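AvrRxo1-ORF1 (Xanthomonas oryzae pv. oryzicola, PDB 4Z8T) is a type III effector with a polynucleotide kinase domain that probably transfers phosphate in a P-loop-type site, and forms a complex with AvrRxo1-ORF2. Local coordinates at residues L160-E165 against R221-Y226; V180-I185 against G238-F243; T66-R71 against K84-L89. One frame throughout, in Å; residues are numbered along the deposited sequence.

Contact 1 (L160-E165 against R221-Y226); sequences LSREYE and RSNRMY. With SO4 (sulfate ion), chain C; SO4 (sulfate ion), chain F.
Glu163 carries CG anti to its carbonyl carbon (chi1 -70°) and runs extended, while Tyr226 turns its ring anti to the backbone N (chi1 175°); together these lay the acid across one face of the phenol. Glu163 CG sits over the centre of the Tyr226 ring, 3.6 Å from its centroid, in a CH-pi contact. Its carboxylate continues over the CD2-CE2 side, almost parallel to the ring at 13°, with Glu163 OE1 3.3 Å from Tyr226 CD2. One water donates to Glu163 OE2 and Tyr226 OH, whose hydroxyl also bonds Asp167; a second joins Glu163 OE1 to Asn223 OD1. Asn223 ND2 bonds Ala219 O and a third water, shared with Arg162 NH2, and Asn223 CB packs 3.2 Å from Ser161 O. At the start of helix 163-176, Arg162 N donates a nearly straight bond of 3.1 Å to the anti lone pair of Glu165 OE1, so Glu165 accepts the N-H of the N-cap residue. Tyr164 N bonds Glu65 of the AvrRxo1-ORF2 chain. A sulfate, probably from the crystallisation liquor, is bound by Arg159 and, at O1, by Ser161 N (2.9 Å) and Ser161 OG (2.7 Å). Glu165 OE1 lies 2.7 Å from the same O1, so an acid group there probably holds a proton. Its place by Ser161, whose side chain lies near the probable Walker A loop, is consistent with a phosphate site of a P-loop kinase fold.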
loop_
_atom_site.group_PDB
_atom_site.type_symbol
_atom_site.label_atom_id
_atom_site.label_comp_id
_atom_site.label_asym_id
_atom_site.label_seq_id
_atom_site.Cartn_x
_atom_site.Cartn_y
_atom_site.Cartn_z
ATOM N N LEU A 160 19.559 -10.572 -10.775
ATOM C CA LEU A 160 18.862 -11.829 -11.081
ATOM C C LEU A 160 17.352 -11.672 -10.969
ATOM O O LEU A 160 16.670 -12.552 -10.436
ATOM C CB LEU A 160 19.351 -12.973 -10.182
ATOM C CG LEU A 160 20.850 -13.281 -10.242
ATOM C CD1 LEU A 160 21.251 -14.267 -9.161
ATOM C CD2 LEU A 160 21.242 -13.802 -11.628
ATOM N N SER A 161 16.825 -10.566 -11.480
ATOM C CA SER A 161 15.417 -10.272 -11.252
ATOM C C SER A 161 14.508 -11.181 -12.081
ATOM O O SER A 161 13.591 -11.804 -11.535
ATOM C CB SER A 161 15.101 -8.780 -11.445
ATOM O OG SER A 161 15.395 -8.302 -12.747
ATOM N N ARG A 162 14.805 -11.314 -13.373
ATOM C CA ARG A 162 13.814 -11.856 -14.305
ATOM C C ARG A 162 13.868 -13.353 -14.567
ATOM O O ARG A 162 14.894 -14.003 -14.352
ATOM C CB ARG A 162 13.858 -11.078 -15.615
ATOM C CG ARG A 162 13.710 -9.593 -15.382
ATOM C CD ARG A 162 13.330 -8.849 -16.633
ATOM N NE ARG A 162 13.468 -7.417 -16.412
ATOM C CZ ARG A 162 12.495 -6.633 -15.970
ATOM N NH1 ARG A 162 12.728 -5.339 -15.791
ATOM N NH2 ARG A 162 11.297 -7.137 -15.710
ATOM N N GLU A 163 12.741 -13.892 -15.028
ATOM C CA GLU A 163 12.623 -15.321 -15.276
ATOM C C GLU A 163 13.724 -15.859 -16.177
ATOM O O GLU A 163 14.337 -16.880 -15.862
ATOM C CB GLU A 163 11.248 -15.668 -15.863
ATOM C CG GLU A 163 10.093 -15.531 -14.897
ATOM C CD GLU A 163 8.808 -16.094 -15.463
ATOM O OE1 GLU A 163 7.746 -15.896 -14.835
ATOM O OE2 GLU A 163 8.863 -16.737 -16.533
ATOM N N TYR A 164 14.007 -15.172 -17.280
ATOM C CA TYR A 164 15.003 -15.692 -18.217
ATOM C C TYR A 164 16.381 -15.812 -17.582
ATOM O O TYR A 164 17.128 -16.741 -17.887
ATOM C CB TYR A 164 15.061 -14.892 -19.528
ATOM C CG TYR A 164 15.748 -13.545 -19.464
ATOM C CD1 TYR A 164 15.032 -12.397 -19.169
ATOM C CD2 TYR A 164 17.101 -13.415 -19.750
ATOM C CE1 TYR A 164 15.647 -11.167 -19.131
ATOM C CE2 TYR A 164 17.722 -12.180 -19.708
ATOM C CZ TYR A 164 16.985 -11.063 -19.401
ATOM O OH TYR A 164 17.583 -9.823 -19.357
ATOM N N GLU A 165 16.702 -14.896 -16.675
ATOM C CA GLU A 165 18.006 -14.920 -16.027
ATOM C C GLU A 165 18.082 -16.091 -15.051
ATOM O O GLU A 165 19.062 -16.841 -15.028
ATOM C CB GLU A 165 18.256 -13.593 -15.299
ATOM C CG GLU A 165 18.129 -12.363 -16.183
ATOM C CD GLU A 165 18.357 -11.058 -15.431
ATOM O OE1 GLU A 165 17.625 -10.785 -14.457
ATOM O OE2 GLU A 165 19.263 -10.289 -15.825
ATOM N N ARG A 221 10.753 -7.901 -7.209
ATOM C CA ARG A 221 9.585 -8.289 -6.454
ATOM C C ARG A 221 8.585 -9.070 -7.309
ATOM O O ARG A 221 8.057 -10.082 -6.866
ATOM C CB ARG A 221 8.933 -7.063 -5.805
ATOM C CG ARG A 221 9.764 -6.555 -4.636
ATOM C CD ARG A 221 8.883 -5.984 -3.605
ATOM N NE ARG A 221 9.607 -5.562 -2.402
ATOM C CZ ARG A 221 9.084 -4.758 -1.493
ATOM N NH1 ARG A 221 7.843 -4.306 -1.649
ATOM N NH2 ARG A 221 9.804 -4.405 -0.438
ATOM N N SER A 222 8.339 -8.598 -8.526
ATOM C CA SER A 222 7.315 -9.215 -9.380
ATOM C C SER A 222 7.636 -10.657 -9.757
ATOM O O SER A 222 6.726 -11.471 -9.980
ATOM C CB SER A 222 7.095 -8.390 -10.655
ATOM O OG SER A 222 6.545 -7.122 -10.334
ATOM N N ASN A 223 8.924 -10.976 -9.836
ATOM C CA ASN A 223 9.352 -12.304 -10.252
ATOM C C ASN A 223 9.840 -13.193 -9.123
ATOM O O ASN A 223 10.305 -14.299 -9.362
ATOM C CB ASN A 223 10.426 -12.189 -11.328
ATOM C CG ASN A 223 9.875 -11.630 -12.607
ATOM O OD1 ASN A 223 9.035 -12.265 -13.249
ATOM N ND2 ASN A 223 10.331 -10.444 -12.993
ATOM N N ARG A 224 9.713 -12.718 -7.888
ATOM C CA ARG A 224 10.204 -13.454 -6.731
ATOM C C ARG A 224 9.540 -14.819 -6.535
ATOM O O ARG A 224 10.220 -15.812 -6.263
ATOM C CB ARG A 224 10.016 -12.581 -5.482
ATOM C CG ARG A 224 10.460 -13.213 -4.177
ATOM C CD ARG A 224 10.775 -12.110 -3.194
ATOM N NE ARG A 224 12.129 -11.586 -3.392
ATOM C CZ ARG A 224 12.487 -10.312 -3.224
ATOM N NH1 ARG A 224 11.585 -9.405 -2.892
ATOM N NH2 ARG A 224 13.764 -9.959 -3.391
HETATM N N MSE A 225 8.220 -14.878 -6.674
HETATM C CA MSE A 225 7.533 -16.132 -6.399
HETATM C C MSE A 225 7.827 -17.182 -7.473
HETATM O O MSE A 225 7.791 -18.386 -7.192
HETATM C CB MSE A 225 6.038 -15.910 -6.183
HETATM C CG MSE A 225 5.788 -15.128 -4.910
HETATM SE SE MSE A 225 3.892 -14.897 -4.529
HETATM C CE MSE A 225 3.648 -16.478 -3.482
ATOM N N TYR A 226 8.146 -16.731 -8.683
ATOM C CA TYR A 226 8.582 -17.656 -9.729
ATOM C C TYR A 226 9.864 -18.362 -9.314
ATOM O O TYR A 226 10.027 -19.572 -9.525
ATOM C CB TYR A 226 8.803 -16.928 -11.059
ATOM C CG TYR A 226 9.373 -17.823 -12.134
ATOM C CD1 TYR A 226 10.750 -17.986 -12.284
ATOM C CD2 TYR A 226 8.536 -18.522 -12.991
ATOM C CE1 TYR A 226 11.274 -18.820 -13.262
ATOM C CE2 TYR A 226 9.056 -19.349 -13.972
ATOM C CZ TYR A 226 10.417 -19.495 -14.101
ATOM O OH TYR A 226 10.924 -20.326 -15.081
HETATM S S SO4 C . 18.392 -7.521 -14.167
HETATM O O1 SO4 C . 18.097 -8.503 -13.131
HETATM O O2 SO4 C . 17.804 -6.226 -13.840
HETATM O O3 SO4 C . 17.849 -7.975 -15.451
HETATM O O4 SO4 C . 19.840 -7.372 -14.302
HETATM S S SO4 F . 7.874 -1.859 1.293
HETATM O O1 SO4 F . 7.577 -1.027 2.457
HETATM O O2 SO4 F . 6.672 -2.531 0.820
HETATM O O3 SO4 F . 8.866 -2.863 1.655
HETATM O O4 SO4 F . 8.403 -1.020 0.215
HETATM O O HOH W 1 9.922 -9.814 -15.986
HETATM O O HOH W 2 6.993 -14.052 -12.514
HETATM O O HOH W 3 10.105 -19.127 -18.011
#

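Contact 2 (V180-I185 against G238-F243)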
loop_
_atom_site.group_PDB
_atom_site.type_symbol
_atom_site.label_atom_id
_atom_site.label_comp_id
_atom_site.label_asym_id
_atom_site.label_seq_id
_atom_site.Cartn_x
_atom_site.Cartn_y
_atom_site.Cartn_z
ATOM N N VAL A 180 22.279 -25.197 -6.644
ATOM C CA VAL A 180 22.047 -23.762 -6.548
ATOM C C VAL A 180 21.723 -23.407 -5.106
ATOM O O VAL A 180 20.728 -23.881 -4.559
ATOM C CB VAL A 180 20.890 -23.300 -7.456
ATOM C CG1 VAL A 180 20.652 -21.805 -7.278
ATOM C CG2 VAL A 180 21.210 -23.603 -8.903
ATOM N N GLU A 181 22.562 -22.583 -4.488
ATOM C CA GLU A 181 22.285 -22.085 -3.153
ATOM C C GLU A 181 21.929 -20.620 -3.334
ATOM O O GLU A 181 22.788 -19.802 -3.637
ATOM C CB GLU A 181 23.518 -22.232 -2.258
ATOM C CG GLU A 181 23.267 -21.910 -0.803
ATOM C CD GLU A 181 22.428 -22.972 -0.087
ATOM O OE1 GLU A 181 22.315 -24.132 -0.586
ATOM O OE2 GLU A 181 21.888 -22.644 0.999
ATOM N N LEU A 182 20.653 -20.292 -3.175
ATOM C CA LEU A 182 20.181 -18.960 -3.520
ATOM C C LEU A 182 19.726 -18.219 -2.281
ATOM O O LEU A 182 18.869 -18.700 -1.522
ATOM C CB LEU A 182 19.047 -19.043 -4.544
ATOM C CG LEU A 182 18.728 -17.707 -5.231
ATOM C CD1 LEU A 182 18.272 -17.945 -6.658
ATOM C CD2 LEU A 182 17.685 -16.885 -4.471
ATOM N N CYS A 183 20.309 -17.042 -2.069
ATOM C CA CYS A 183 19.823 -16.118 -1.057
ATOM C C CYS A 183 19.242 -14.944 -1.796
ATOM O O CYS A 183 19.869 -14.398 -2.700
ATOM C CB CYS A 183 20.963 -15.623 -0.156
ATOM S SG CYS A 183 21.357 -16.771 1.178
ATOM N N ASP A 184 18.022 -14.581 -1.426
ATOM C CA ASP A 184 17.262 -13.531 -2.086
ATOM C C ASP A 184 17.039 -12.464 -1.017
ATOM O O ASP A 184 16.531 -12.758 0.062
ATOM C CB ASP A 184 15.939 -14.147 -2.545
ATOM C CG ASP A 184 15.137 -13.244 -3.450
ATOM O OD1 ASP A 184 15.601 -12.133 -3.791
ATOM O OD2 ASP A 184 14.021 -13.661 -3.822
ATOM N N ILE A 185 17.470 -11.238 -1.305
ATOM C CA ILE A 185 17.546 -10.192 -0.290
ATOM C C ILE A 185 16.709 -9.004 -0.735
ATOM O O ILE A 185 16.907 -8.467 -1.827
ATOM C CB ILE A 185 19.011 -9.730 -0.096
ATOM C CG1 ILE A 185 19.892 -10.910 0.374
ATOM C CG2 ILE A 185 19.059 -8.611 0.947
ATOM C CD1 ILE A 185 20.813 -11.486 -0.697
ATOM N N GLY A 238 18.585 -27.339 -5.027
ATOM C CA GLY A 238 19.399 -26.683 -4.017
ATOM C C GLY A 238 18.514 -26.077 -2.947
ATOM O O GLY A 238 17.443 -26.597 -2.649
ATOM N N ASN A 239 18.935 -24.956 -2.375
ATOM C CA ASN A 239 18.155 -24.347 -1.306
ATOM C C ASN A 239 17.914 -22.877 -1.589
ATOM O O ASN A 239 18.687 -22.248 -2.305
ATOM C CB ASN A 239 18.858 -24.522 0.037
ATOM C CG ASN A 239 19.021 -25.984 0.405
ATOM O OD1 ASN A 239 18.040 -26.723 0.487
ATOM N ND2 ASN A 239 20.265 -26.421 0.570
ATOM N N TYR A 240 16.831 -22.356 -1.018
ATOM C CA TYR A 240 16.399 -20.970 -1.214
ATOM C C TYR A 240 16.088 -20.331 0.140
ATOM O O TYR A 240 15.380 -20.906 0.961
ATOM C CB TYR A 240 15.141 -20.930 -2.095
ATOM C CG TYR A 240 14.532 -19.550 -2.202
ATOM C CD1 TYR A 240 13.629 -19.094 -1.242
ATOM C CD2 TYR A 240 14.869 -18.697 -3.245
ATOM C CE1 TYR A 240 13.084 -17.831 -1.312
ATOM C CE2 TYR A 240 14.314 -17.419 -3.332
ATOM C CZ TYR A 240 13.426 -16.997 -2.354
ATOM O OH TYR A 240 12.866 -15.738 -2.433
ATOM N N ARG A 241 16.597 -19.115 0.364
ATOM C CA ARG A 241 16.203 -18.338 1.541
ATOM C C ARG A 241 15.920 -16.920 1.110
ATOM O O ARG A 241 16.664 -16.353 0.300
ATOM C CB ARG A 241 17.322 -18.324 2.587
ATOM C CG ARG A 241 17.456 -19.627 3.358
ATOM C CD ARG A 241 18.662 -19.574 4.296
ATOM N NE ARG A 241 19.911 -19.671 3.532
ATOM C CZ ARG A 241 21.084 -19.237 3.977
ATOM N NH1 ARG A 241 21.160 -18.667 5.175
ATOM N NH2 ARG A 241 22.163 -19.355 3.219
ATOM N N LEU A 242 14.851 -16.351 1.652
ATOM C CA LEU A 242 14.452 -14.982 1.354
ATOM C C LEU A 242 14.557 -14.167 2.620
ATOM O O LEU A 242 13.963 -14.515 3.625
ATOM C CB LEU A 242 12.989 -14.949 0.911
ATOM C CG LEU A 242 12.337 -13.558 0.803
ATOM C CD1 LEU A 242 13.052 -12.647 -0.208
ATOM C CD2 LEU A 242 10.880 -13.766 0.390
ATOM N N PHE A 243 15.299 -13.064 2.561
ATOM C CA PHE A 243 15.430 -12.191 3.730
ATOM C C PHE A 243 14.825 -10.864 3.376
ATOM O O PHE A 243 15.084 -10.350 2.300
ATOM C CB PHE A 243 16.907 -11.984 4.096
ATOM C CG PHE A 243 17.590 -13.232 4.572
ATOM C CD1 PHE A 243 17.525 -13.617 5.902
ATOM C CD2 PHE A 243 18.271 -14.047 3.676
ATOM C CE1 PHE A 243 18.156 -14.793 6.334
ATOM C CE2 PHE A 243 18.902 -15.214 4.108
ATOM C CZ PHE A 243 18.840 -15.585 5.420
HETATM O O HOH W 4 19.871 -20.630 0.661
#
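On the face bearing Asp184, Tyr240 and Leu242, the carboxylate of Asp184 and the phenol of Tyr240 cross obliquely, their planes 75° apart. Both side chains leave with CG anti to the backbone N, so Tyr240 OH arrives at the anti lone pair of Asp184 OD2 and donates a bond of 2.8 Å. Leu182 points the same way as Tyr240 and lies alongside it, CD2 of Leu182 being 3.6 Å from CD2 of the ring. The face with Glu181, Cys183, Asn239 and Arg241 carries a chain of polar contacts. Glu181 bends at chi2 (72°) to bring OE1 within 3.3 Å of Asn239 ND2, which reaches its syn lone pair in the amide plane, while Asn239 OD1 is bonded to Gly259 N. Cys183 SG lies over one face of the Arg241 guanidinium, 3.4 Å from NH2, and also meets the edge of the Phe243 ring. Arg241 NH1 bonds Lys85 O; Glu181 OE2 makes a long salt bridge to Arg241 NH2, at 4.0 Å, and a water links that oxygen to Arg241 NE and Leu182 O. Between the faces the parallel strands are tied by a ladder, such as Phe243 N to Asp184 O at 2.8 Å; Gly238 CA comes 3.1 Å from Val180 O. Asp184 OD2 is a buried hub, since Arg71 and Arg224 also form salt bridges to it. Two positive charges and a hydroxyl on one oxygen probably keep this acid ionised.

Contact 3 (T66-R71 against K84-L89); sequences TLFALR and KKIPVL
Phe68 leaves strand 66-71 toward the chain at 84-89, and from CB to CZ it meets aliphatic groups of Ile86, Val88 and Leu89. CB of Phe68 lies 4.2 Å from Leu89 CD2. From there CG stands beside the backbone N (chi1 -71°), which sends the ring out past Ile86, the two side chains sliding by each other in opposite directions. On one side of the ring, CD2 of Phe68 is 4.0 Å from Ile86 CG2, and the next carbon, CE2, is closer to the same methyl at 3.8 Å. At the tip, Phe68 CZ meets Val88 CG1 at 4.0 Å, with the valine crossing at about a right angle. Thr66 CG2, from the same strand, covers one face of the ring toward its rim, and Leu58 of helix 34-60 touches both Phe68 and Val88. Two residues on, Leu70 comes out on the same side of the strand and puts CD2 3.7 Å from Ile86 CD1, so Ile86 spreads its branches between both: CG2 to the ring, CD1 to the leucine. Ile86 marks the break between helix 78-85 and helix 87-95, where the chain turns in against the sheet. The join is wholly apolar. Such a strand, loop and helix, with Gly72 and Gly77 in the loop and Lys78 and Thr79 at the start of helix 78-85, is consistent with the Walker A motif of a P-loop fold.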
loop_
_atom_site.group_PDB
_atom_site.type_symbol
_atom_site.label_atom_id
_atom_site.label_comp_id
_atom_site.label_asym_id
_atom_site.label_seq_id
_atom_site.Cartn_x
_atom_site.Cartn_y
_atom_site.Cartn_z
ATOM N N THR A 66 28.763 -25.975 -6.224
ATOM C CA THR A 66 27.610 -25.142 -5.915
ATOM C C THR A 66 27.718 -23.843 -6.695
ATOM O O THR A 66 28.817 -23.315 -6.901
ATOM C CB THR A 66 27.574 -24.825 -4.391
ATOM O OG1 THR A 66 27.335 -26.037 -3.655
ATOM C CG2 THR A 66 26.460 -23.841 -4.040
ATOM N N LEU A 67 26.572 -23.357 -7.159
ATOM C CA LEU A 67 26.446 -21.996 -7.672
ATOM C C LEU A 67 25.767 -21.203 -6.567
ATOM O O LEU A 67 24.587 -21.407 -6.284
ATOM C CB LEU A 67 25.590 -21.987 -8.952
ATOM C CG LEU A 67 25.465 -20.718 -9.810
ATOM C CD1 LEU A 67 24.915 -21.078 -11.200
ATOM C CD2 LEU A 67 24.567 -19.702 -9.165
ATOM N N PHE A 68 26.511 -20.314 -5.913
ATOM C CA PHE A 68 25.916 -19.442 -4.906
ATOM C C PHE A 68 25.362 -18.226 -5.626
ATOM O O PHE A 68 26.112 -17.484 -6.272
ATOM C CB PHE A 68 26.974 -18.969 -3.899
ATOM C CG PHE A 68 27.455 -20.045 -2.977
ATOM C CD1 PHE A 68 28.543 -20.837 -3.327
ATOM C CD2 PHE A 68 26.817 -20.278 -1.772
ATOM C CE1 PHE A 68 28.998 -21.835 -2.474
ATOM C CE2 PHE A 68 27.258 -21.277 -0.920
ATOM C CZ PHE A 68 28.351 -22.060 -1.273
ATOM N N ALA A 69 24.049 -18.034 -5.541
ATOM C CA ALA A 69 23.372 -16.954 -6.247
ATOM C C ALA A 69 22.869 -15.963 -5.201
ATOM O O ALA A 69 22.141 -16.334 -4.283
ATOM C CB ALA A 69 22.201 -17.513 -7.077
ATOM N N LEU A 70 23.288 -14.710 -5.318
ATOM C CA LEU A 70 22.804 -13.665 -4.426
ATOM C C LEU A 70 21.866 -12.763 -5.217
ATOM O O LEU A 70 22.306 -11.872 -5.949
ATOM C CB LEU A 70 23.978 -12.849 -3.875
ATOM C CG LEU A 70 25.113 -13.723 -3.338
ATOM C CD1 LEU A 70 26.327 -12.886 -2.906
ATOM C CD2 LEU A 70 24.593 -14.550 -2.191
ATOM N N ARG A 71 20.568 -13.028 -5.092
ATOM C CA ARG A 71 19.539 -12.281 -5.800
ATOM C C ARG A 71 19.118 -11.068 -4.992
ATOM O O ARG A 71 18.982 -11.143 -3.776
ATOM C CB ARG A 71 18.315 -13.186 -5.977
ATOM C CG ARG A 71 17.173 -12.574 -6.770
ATOM C CD ARG A 71 16.088 -13.605 -7.100
ATOM N NE ARG A 71 15.135 -13.039 -8.045
ATOM C CZ ARG A 71 14.007 -12.414 -7.714
ATOM N NH1 ARG A 71 13.667 -12.257 -6.441
ATOM N NH2 ARG A 71 13.231 -11.912 -8.667
ATOM N N LYS A 84 27.061 -12.891 6.801
ATOM C CA LYS A 84 26.493 -13.364 8.052
ATOM C C LYS A 84 25.737 -14.678 7.914
ATOM O O LYS A 84 25.735 -15.510 8.836
ATOM C CB LYS A 84 25.545 -12.290 8.567
ATOM C CG LYS A 84 24.830 -12.600 9.855
ATOM C CD LYS A 84 23.924 -11.425 10.216
ATOM C CE LYS A 84 23.266 -11.601 11.573
ATOM N NZ LYS A 84 22.755 -10.288 12.068
ATOM N N LYS A 85 25.095 -14.870 6.763
ATOM C CA LYS A 85 24.149 -15.975 6.620
ATOM C C LYS A 85 24.621 -17.093 5.712
ATOM O O LYS A 85 23.922 -18.090 5.534
ATOM C CB LYS A 85 22.784 -15.453 6.137
ATOM C CG LYS A 85 22.186 -14.378 7.013
ATOM C CD LYS A 85 22.151 -14.781 8.486
ATOM C CE LYS A 85 21.263 -15.999 8.746
ATOM N NZ LYS A 85 21.271 -16.377 10.194
ATOM N N ILE A 86 25.805 -16.945 5.129
ATOM C CA ILE A 86 26.379 -18.016 4.320
ATOM C C ILE A 86 27.798 -18.260 4.827
ATOM O O ILE A 86 28.766 -17.920 4.142
ATOM C CB ILE A 86 26.395 -17.689 2.789
ATOM C CG1 ILE A 86 25.094 -16.995 2.353
ATOM C CG2 ILE A 86 26.641 -18.954 1.963
ATOM C CD1 ILE A 86 25.171 -16.385 0.965
ATOM N N PRO A 87 27.921 -18.847 6.032
ATOM C CA PRO A 87 29.240 -18.968 6.680
ATOM C C PRO A 87 30.349 -19.587 5.824
ATOM O O PRO A 87 31.496 -19.134 5.924
ATOM C CB PRO A 87 28.965 -19.873 7.892
ATOM C CG PRO A 87 27.519 -19.702 8.181
ATOM C CD PRO A 87 26.847 -19.455 6.843
ATOM N N VAL A 88 30.055 -20.615 5.028
ATOM C CA VAL A 88 31.114 -21.227 4.223
ATOM C C VAL A 88 31.639 -20.249 3.172
ATOM O O VAL A 88 32.833 -20.214 2.886
ATOM C CB VAL A 88 30.688 -22.604 3.632
ATOM C CG1 VAL A 88 29.789 -22.456 2.389
ATOM C CG2 VAL A 88 31.902 -23.462 3.318
ATOM N N LEU A 89 30.748 -19.423 2.632
ATOM C CA LEU A 89 31.134 -18.485 1.595
ATOM C C LEU A 89 31.843 -17.298 2.240
ATOM O O LEU A 89 32.805 -16.765 1.677
ATOM C CB LEU A 89 29.920 -18.046 0.789
ATOM C CG LEU A 89 30.200 -16.976 -0.259
ATOM C CD1 LEU A 89 31.229 -17.481 -1.263
ATOM C CD2 LEU A 89 28.887 -16.605 -0.949
#

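Along the chain, contact 3 closes first, and contacts 1 and 2 then interleave, their segments alternating: helix 163-176 leads into strand 179-185, and helix 224-233 into strand 238-245. Contacts 2 and 3 lie about 8 Å apart between centres and share one sheet, in which strands 66-71 and 179-185 are neighbours. Contact 1 sits about 13 Å from contact 2 and about 18 Å from contact 3, near the ends where the parallel strands finish. Arg71 connects the three: from contact 3 it reaches Asp184 of contact 2 and the carbonyls of Leu160 and Ser161 in contact 1. Arg71 and Asp184 thus tie the sheet to the loop at 160-161, beside a probable phosphate site.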